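Local coordinates for protein phenazine-1-carboxylate N-methyltransferase (Pseudomonas aeruginosa, PDB 2IP2) that methylates phenazine-1-carboxylate on nitrogen, using S-adenosyl-L-methionine as methyl donor, to give 5-methylphenazine-1-carboxylate on the pathway to the virulence pigment pyocyanine, at residues G32-I37 with L87-E92; Q228-N233 with R259-G264; I271-S276 with G297-T302. All blocks are in the same frame, centred on the assembly; numbering follows the deposited sequence.

In the fold
Read from the N terminus, the chain closes three loops one after another; none encloses or crosses another. Interaction 1 comes first, within the dimerisation domain, where the segment after helix 83-86 returns to the short helix 33-38, closing a loop that holds helices 44-51 and 55-67 and the hairpin 71-72/78-81. Interactions 2 and 3 both belong to the Rossmann-like methyltransferase domain, on the other side of the chain's centre. In interaction 2 the end of helix 248-261 meets the loop leading into strand 236-240; the chain then runs along strand 267-272 into interaction 3, whose partner loop leads into helix 302-311. Interactions 1 and 3 both touch the second subunit; their centres lie about 32 Å apart.

Interaction 1 (G32-I37 with L87-E92); sequences GLADLI and LLRDVE
The first turn of the short helix 33-38, in the winged-helix-like dimerisation domain, is where this contact begins, and a single carboxylate does most of the joining. Gly32 ends the preceding helix in a Schellman motif and is at the same time the N-cap of the next one, so Asp35 emerges only three residues after a sharp change of direction. The Asp35 side chain has CG anti to its own carbonyl carbon (chi1 -54°), which carries the carboxylate across to the loop 87-92. There OD1 of Asp35 receives the backbone N-H of Asp90 through its syn lone pair, at 2.9 Å and nearly straight (170°). The same OD1 rests 3.3 Å from Arg89 CA. Two waters complete the grip: one donates to Asp35 OD2 and to Leu88 O, while the other donates to Asp35 OD1 and accepts from Arg89 NE. The head of the arginine thus reaches the carboxylate through water, while its CB and CG lie against OD1. Its charge may help keep Asp35 ionised, though the nearby Asp90 carboxylate would act the other way. Next to these polar contacts Ala34 turns its CB toward the loop, 3.7 Å from Arg89 CG, with Leu88 CB at 4.3 Å from the same methyl. Ala34 also leans on Phe71 of strand 71-72 and its carbonyl bonds to Asn81 of strand 78-81, whereas Leu88 packs on Val25 and Thr29 of helix 6-30 and on Leu12 of the second subunit, placing the contact between the hairpin, the long N-terminal helix and the dimer partner.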
# COMPACT_ATOMS: atom_id res chain seq x y z
N GLY A 32 3.30 19.33 -2.94
CA GLY A 32 3.80 20.20 -1.86
C GLY A 32 2.69 20.72 -0.94
O GLY A 32 2.81 21.77 -0.34
N LEU A 33 1.64 19.93 -0.77
CA LEU A 33 0.51 20.30 0.12
C LEU A 33 0.93 20.64 1.57
O LEU A 33 0.42 21.58 2.17
CB LEU A 33 -0.56 19.20 0.15
CG LEU A 33 -1.22 18.86 -1.18
CD1 LEU A 33 -2.38 17.85 -0.92
CD2 LEU A 33 -1.70 20.12 -1.92
N ALA A 34 1.84 19.87 2.11
CA ALA A 34 2.31 20.15 3.44
C ALA A 34 3.01 21.52 3.58
O ALA A 34 2.81 22.19 4.59
CB ALA A 34 3.26 19.04 3.89
N ASP A 35 3.82 21.89 2.59
CA ASP A 35 4.46 23.22 2.51
C ASP A 35 3.44 24.33 2.33
O ASP A 35 3.46 25.32 3.08
CB ASP A 35 5.46 23.23 1.36
CG ASP A 35 6.48 22.08 1.52
OD1 ASP A 35 7.03 21.96 2.65
OD2 ASP A 35 6.67 21.30 0.56
N LEU A 36 2.53 24.15 1.37
CA LEU A 36 1.44 25.11 1.17
C LEU A 36 0.67 25.33 2.46
O LEU A 36 0.44 26.49 2.87
CB LEU A 36 0.50 24.67 0.01
CG LEU A 36 1.19 24.55 -1.36
CD1 LEU A 36 0.30 23.92 -2.33
CD2 LEU A 36 1.60 25.94 -1.93
N ILE A 37 0.24 24.25 3.08
CA ILE A 37 -0.52 24.34 4.34
C ILE A 37 0.24 25.04 5.46
O ILE A 37 -0.36 25.90 6.15
CB ILE A 37 -1.07 22.95 4.81
CG1 ILE A 37 -2.19 22.50 3.84
CG2 ILE A 37 -1.53 23.01 6.26
CD1 ILE A 37 -2.55 20.96 3.88
N LEU A 87 6.66 15.49 8.28
CA LEU A 87 7.71 14.69 7.65
C LEU A 87 7.69 14.73 6.13
O LEU A 87 8.64 14.28 5.47
CB LEU A 87 7.63 13.25 8.13
CG LEU A 87 8.04 12.99 9.58
CD1 LEU A 87 7.57 11.62 9.91
CD2 LEU A 87 9.55 13.03 9.65
N LEU A 88 6.61 15.26 5.56
CA LEU A 88 6.55 15.42 4.12
C LEU A 88 7.05 16.77 3.63
O LEU A 88 7.18 16.98 2.40
CB LEU A 88 5.12 15.18 3.60
CG LEU A 88 4.43 13.88 3.99
CD1 LEU A 88 2.99 13.98 3.55
CD2 LEU A 88 5.15 12.64 3.40
N ARG A 89 7.26 17.72 4.56
CA ARG A 89 7.65 19.08 4.18
C ARG A 89 9.05 19.16 3.60
O ARG A 89 9.92 18.32 3.88
CB ARG A 89 7.56 20.04 5.39
CG ARG A 89 6.14 20.40 5.85
CD ARG A 89 6.17 20.95 7.34
NE ARG A 89 6.73 22.27 7.38
CZ ARG A 89 7.50 22.76 8.33
NH1 ARG A 89 7.86 22.03 9.39
NH2 ARG A 89 7.92 24.00 8.19
N ASP A 90 9.27 20.19 2.82
CA ASP A 90 10.55 20.38 2.17
C ASP A 90 11.53 21.02 3.17
O ASP A 90 11.82 22.19 3.07
CB ASP A 90 10.33 21.24 0.93
CG ASP A 90 11.57 21.37 0.07
OD1 ASP A 90 12.55 20.62 0.30
OD2 ASP A 90 11.55 22.24 -0.82
N VAL A 91 11.98 20.23 4.15
CA VAL A 91 12.87 20.67 5.22
C VAL A 91 14.00 19.62 5.38
O VAL A 91 13.81 18.43 5.12
CB VAL A 91 12.09 20.92 6.56
CG1 VAL A 91 11.20 22.19 6.44
CG2 VAL A 91 11.24 19.70 6.94
N GLU A 92 15.16 20.09 5.81
CA GLU A 92 16.40 19.29 5.84
C GLU A 92 16.27 17.79 6.10
O GLU A 92 16.72 16.97 5.26
CB GLU A 92 17.45 19.91 6.78
CG GLU A 92 18.57 20.61 6.02
CD GLU A 92 19.65 19.65 5.52
OE1 GLU A 92 20.84 19.98 5.69
OE2 GLU A 92 19.31 18.59 4.95
O HOH W 1 6.16 18.62 0.40
O HOH W 2 7.48 23.74 4.72

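Interaction 2 (Q228-N233 with R259-G264); sequences QEVPSN and REAMAG
Small side chains set the geometry where the loop 228-233, just before strand 236-240 of the Rossmann-like sheet, passes the C-terminal end of helix 248-261. The methyl of Ala261 points at the loop and meets CG2 of Val230 at 3.7 Å. That branch of the valine occupies the crowded position between its backbone N and carbonyl carbon, while CG1 lies anti to the carbonyl carbon. The hydroxyl of Ser232 comes beside the same methyl, with OG 3.9 Å from Ala261 CB. Asn233 behaves differently: its CB starts away from the helix end, but with CG anti to the backbone N (chi1 -152°) the amide bends back, and OD1 ends 3.7 Å from Ala263 CB. Between these side chains the backbones join directly, Asn233 N donating to Ala261 O over a short 2.6 Å, with an N-H...O angle of 162°. The donor approaches from above the carbonyl plane, about 35° out of it. Tyr237 of strand 236-240 lies against both Val230 and Ala261. Because Ala261 closes the helix, its carbonyl has no following turn to serve, and the loop amide supplies a donor there; the contact therefore combines one short main-chain bond with a modest apolar patch.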
# COMPACT_ATOMS: atom_id res chain seq x y z
N GLN A 228 42.01 -4.66 2.14
CA GLN A 228 43.46 -4.74 2.39
C GLN A 228 43.94 -4.00 3.63
O GLN A 228 44.78 -4.49 4.39
CB GLN A 228 44.37 -4.89 1.16
CG GLN A 228 43.93 -6.01 0.11
CD GLN A 228 43.89 -7.42 0.65
OE1 GLN A 228 44.89 -7.91 1.23
NE2 GLN A 228 42.76 -8.11 0.44
N GLU A 229 43.35 -2.84 3.88
CA GLU A 229 43.83 -1.95 4.93
C GLU A 229 42.74 -1.02 5.47
O GLU A 229 41.93 -0.52 4.69
CB GLU A 229 45.02 -1.14 4.41
CG GLU A 229 46.05 -0.77 5.45
CD GLU A 229 47.27 -0.06 4.84
OE1 GLU A 229 47.09 0.81 3.95
OE2 GLU A 229 48.41 -0.36 5.27
N VAL A 230 42.76 -0.75 6.77
CA VAL A 230 41.96 0.37 7.34
C VAL A 230 42.81 1.28 8.22
O VAL A 230 43.79 0.82 8.76
CB VAL A 230 40.73 -0.10 8.17
CG1 VAL A 230 39.76 -0.97 7.32
CG2 VAL A 230 41.15 -0.79 9.48
N PRO A 231 42.44 2.58 8.33
CA PRO A 231 43.13 3.53 9.21
C PRO A 231 43.27 3.01 10.65
O PRO A 231 42.35 2.34 11.19
CB PRO A 231 42.26 4.81 9.15
CG PRO A 231 41.52 4.72 7.82
CD PRO A 231 41.34 3.22 7.57
N SER A 232 44.45 3.27 11.23
CA SER A 232 44.84 2.66 12.51
C SER A 232 44.45 3.48 13.75
O SER A 232 44.21 4.71 13.70
CB SER A 232 46.35 2.36 12.55
OG SER A 232 46.66 1.13 11.91
N ASN A 233 44.46 2.76 14.88
CA ASN A 233 44.35 3.36 16.23
C ASN A 233 43.00 4.02 16.54
O ASN A 233 42.92 4.87 17.41
CB ASN A 233 45.53 4.40 16.47
CG ASN A 233 45.87 4.53 17.96
OD1 ASN A 233 45.81 3.53 18.70
ND2 ASN A 233 46.21 5.76 18.43
N ARG A 259 40.32 -5.50 13.60
CA ARG A 259 40.73 -6.07 14.87
C ARG A 259 42.18 -5.72 15.20
O ARG A 259 42.52 -5.44 16.35
CB ARG A 259 40.58 -7.60 14.84
CG ARG A 259 40.64 -8.32 16.21
CD ARG A 259 40.56 -9.87 15.99
NE ARG A 259 41.54 -10.31 14.98
CZ ARG A 259 41.29 -10.88 13.80
NH1 ARG A 259 40.04 -11.11 13.36
NH2 ARG A 259 42.32 -11.20 13.01
N GLU A 260 42.99 -5.73 14.17
CA GLU A 260 44.40 -5.46 14.28
C GLU A 260 44.73 -3.97 14.27
O GLU A 260 45.78 -3.59 14.75
CB GLU A 260 45.14 -6.15 13.15
CG GLU A 260 45.27 -7.65 13.31
CD GLU A 260 45.21 -8.11 14.77
OE1 GLU A 260 46.26 -8.07 15.47
OE2 GLU A 260 44.11 -8.54 15.23
N ALA A 261 43.84 -3.14 13.73
CA ALA A 261 44.14 -1.70 13.57
C ALA A 261 43.72 -0.87 14.76
O ALA A 261 44.35 0.14 15.08
CB ALA A 261 43.49 -1.19 12.31
N MET A 262 42.67 -1.33 15.43
CA MET A 262 42.01 -0.54 16.45
C MET A 262 42.86 -0.35 17.71
O MET A 262 43.73 -1.17 17.97
CB MET A 262 40.65 -1.15 16.78
CG MET A 262 40.70 -2.44 17.55
SD MET A 262 39.02 -2.93 17.91
CE MET A 262 39.31 -4.50 18.71
N ALA A 263 42.60 0.74 18.45
CA ALA A 263 43.17 1.00 19.79
C ALA A 263 42.80 -0.06 20.83
O ALA A 263 41.86 -0.84 20.62
CB ALA A 263 42.72 2.37 20.28
N GLY A 264 43.54 -0.07 21.96
CA GLY A 264 43.18 -0.85 23.15
C GLY A 264 41.75 -0.57 23.62
O GLY A 264 41.37 0.59 23.84

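Interaction 3 (I271-S276 with G297-T302); sequences IERTIS and GRHRTT
His299 is the side chain to follow, for it reaches across to the chain leaving strand 267-272. Its CB, directed at the opposite segment, sits 4.0 Å from Ile275 CG1, the two side chains crossing at roughly a right angle. With CG anti to the carbonyl carbon (chi1 -64°), the ring passes beside Arg273: CG and ND1 run close to the Arg273 carbonyl O, though ND1 is too poorly angled to bond to it. At CE1 the ring meets Arg273 CB, 3.5 Å away, and this methylene lies over one ring face in a CH-pi contact, offset toward the rim. The tip, NE2, is 3.9 Å from Arg273 CD and lies at the edge of the guanidinium, close to its plane; guanidinium and ring are nearly perpendicular (88°). The arginine's polar end turns to Met324 O through NE and makes a cation-pi interaction with Trp287. Alongside, Ile275 and Thr301 form a single beta bridge: Ile275 N donates to Arg300 O at 3.0 Å, and Thr302 N to Ile275 O at 3.1 Å. Thr274 OG1 and Thr302 OG1 share a short 2.6 Å hydrogen bond, and a water links Thr302 OG1 to Ser276 OG. Arg273 lies about 6 Å, side chain to side chain, from Arg241, predicted to bind S-adenosyl-L-methionine. Thr301 is the N-cap of helix 302-311, its side chain capping a backbone N. The chemistry thus implies a helix start held by main-chain hydrogen bonds and a hydroxyl pair, with a nearby arginine that would probably disfavour protonation of His299.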
# COMPACT_ATOMS: atom_id res chain seq x y z
N ILE A 271 26.24 -1.28 11.81
CA ILE A 271 24.93 -0.62 11.74
C ILE A 271 24.30 -1.20 10.51
O ILE A 271 24.82 -0.97 9.42
CB ILE A 271 25.09 0.91 11.60
CG1 ILE A 271 25.87 1.46 12.79
CG2 ILE A 271 23.74 1.59 11.47
CD1 ILE A 271 26.67 2.71 12.43
N GLU A 272 23.22 -1.99 10.67
CA GLU A 272 22.65 -2.70 9.53
C GLU A 272 21.25 -3.17 9.84
O GLU A 272 20.92 -3.40 11.00
CB GLU A 272 23.53 -3.88 9.08
CG GLU A 272 23.53 -4.01 7.51
CD GLU A 272 24.85 -4.42 6.90
OE1 GLU A 272 25.55 -5.29 7.46
OE2 GLU A 272 25.19 -3.89 5.80
N ARG A 273 20.39 -3.28 8.84
CA ARG A 273 19.10 -3.95 9.17
C ARG A 273 19.34 -5.45 9.25
O ARG A 273 19.89 -6.02 8.35
CB ARG A 273 18.05 -3.75 8.10
CG ARG A 273 17.62 -2.36 7.88
CD ARG A 273 16.19 -2.42 7.19
NE ARG A 273 15.73 -1.05 7.20
CZ ARG A 273 15.83 -0.27 6.16
NH1 ARG A 273 16.25 -0.79 5.00
NH2 ARG A 273 15.43 0.98 6.26
N THR A 274 18.94 -6.08 10.33
CA THR A 274 19.04 -7.55 10.36
C THR A 274 17.64 -8.12 10.65
O THR A 274 16.84 -7.44 11.26
CB THR A 274 20.01 -8.07 11.45
OG1 THR A 274 19.50 -7.71 12.74
CG2 THR A 274 21.39 -7.48 11.28
N ILE A 275 17.40 -9.37 10.25
CA ILE A 275 16.14 -10.05 10.46
C ILE A 275 16.28 -10.96 11.70
O ILE A 275 17.19 -11.78 11.77
CB ILE A 275 15.76 -10.90 9.19
CG1 ILE A 275 15.88 -10.12 7.88
CG2 ILE A 275 14.42 -11.53 9.32
CD1 ILE A 275 14.92 -8.93 7.73
N SER A 276 15.43 -10.76 12.71
CA SER A 276 15.30 -11.71 13.81
C SER A 276 14.82 -13.05 13.20
O SER A 276 13.70 -13.14 12.70
CB SER A 276 14.33 -11.17 14.85
OG SER A 276 14.74 -9.88 15.30
N GLY A 297 19.88 -7.37 -3.30
CA GLY A 297 20.58 -7.50 -2.04
C GLY A 297 19.77 -8.40 -1.14
O GLY A 297 18.64 -8.80 -1.51
N ARG A 298 20.32 -8.70 0.03
CA ARG A 298 19.54 -9.33 1.10
C ARG A 298 20.06 -8.97 2.49
O ARG A 298 21.21 -8.56 2.62
CB ARG A 298 19.48 -10.86 0.96
CG ARG A 298 20.75 -11.63 1.31
CD ARG A 298 21.70 -11.74 0.11
NE ARG A 298 21.04 -11.94 -1.19
CZ ARG A 298 20.89 -13.11 -1.82
NH1 ARG A 298 21.35 -14.24 -1.28
NH2 ARG A 298 20.28 -13.17 -3.00
N HIS A 299 19.22 -9.12 3.51
CA HIS A 299 19.65 -8.90 4.89
C HIS A 299 20.09 -10.23 5.55
O HIS A 299 19.62 -11.32 5.18
CB HIS A 299 18.55 -8.17 5.69
CG HIS A 299 18.26 -6.77 5.20
ND1 HIS A 299 19.19 -5.76 5.22
CD2 HIS A 299 17.13 -6.21 4.71
CE1 HIS A 299 18.67 -4.65 4.75
NE2 HIS A 299 17.40 -4.89 4.44
N ARG A 300 21.04 -10.15 6.48
CA ARG A 300 21.38 -11.30 7.32
C ARG A 300 20.49 -11.38 8.53
O ARG A 300 19.90 -10.41 8.97
CB ARG A 300 22.82 -11.17 7.80
CG ARG A 300 23.90 -11.57 6.77
CD ARG A 300 25.23 -11.66 7.47
NE ARG A 300 26.29 -12.25 6.65
CZ ARG A 300 27.05 -11.54 5.81
NH1 ARG A 300 26.84 -10.22 5.67
NH2 ARG A 300 28.01 -12.13 5.12
N THR A 301 20.39 -12.55 9.14
CA THR A 301 19.75 -12.61 10.42
C THR A 301 20.73 -12.01 11.42
O THR A 301 21.97 -11.98 11.21
CB THR A 301 19.41 -14.05 10.88
OG1 THR A 301 20.62 -14.80 10.96
CG2 THR A 301 18.38 -14.73 9.93
N THR A 302 20.17 -11.53 12.51
CA THR A 302 20.96 -10.99 13.62
C THR A 302 21.96 -12.04 14.09
O THR A 302 23.14 -11.73 14.31
CB THR A 302 20.03 -10.62 14.79
OG1 THR A 302 19.03 -9.69 14.34
CG2 THR A 302 20.85 -10.01 15.95
O HOH W 3 21.94 -7.47 6.92
O HOH W 4 17.28 -9.86 16.48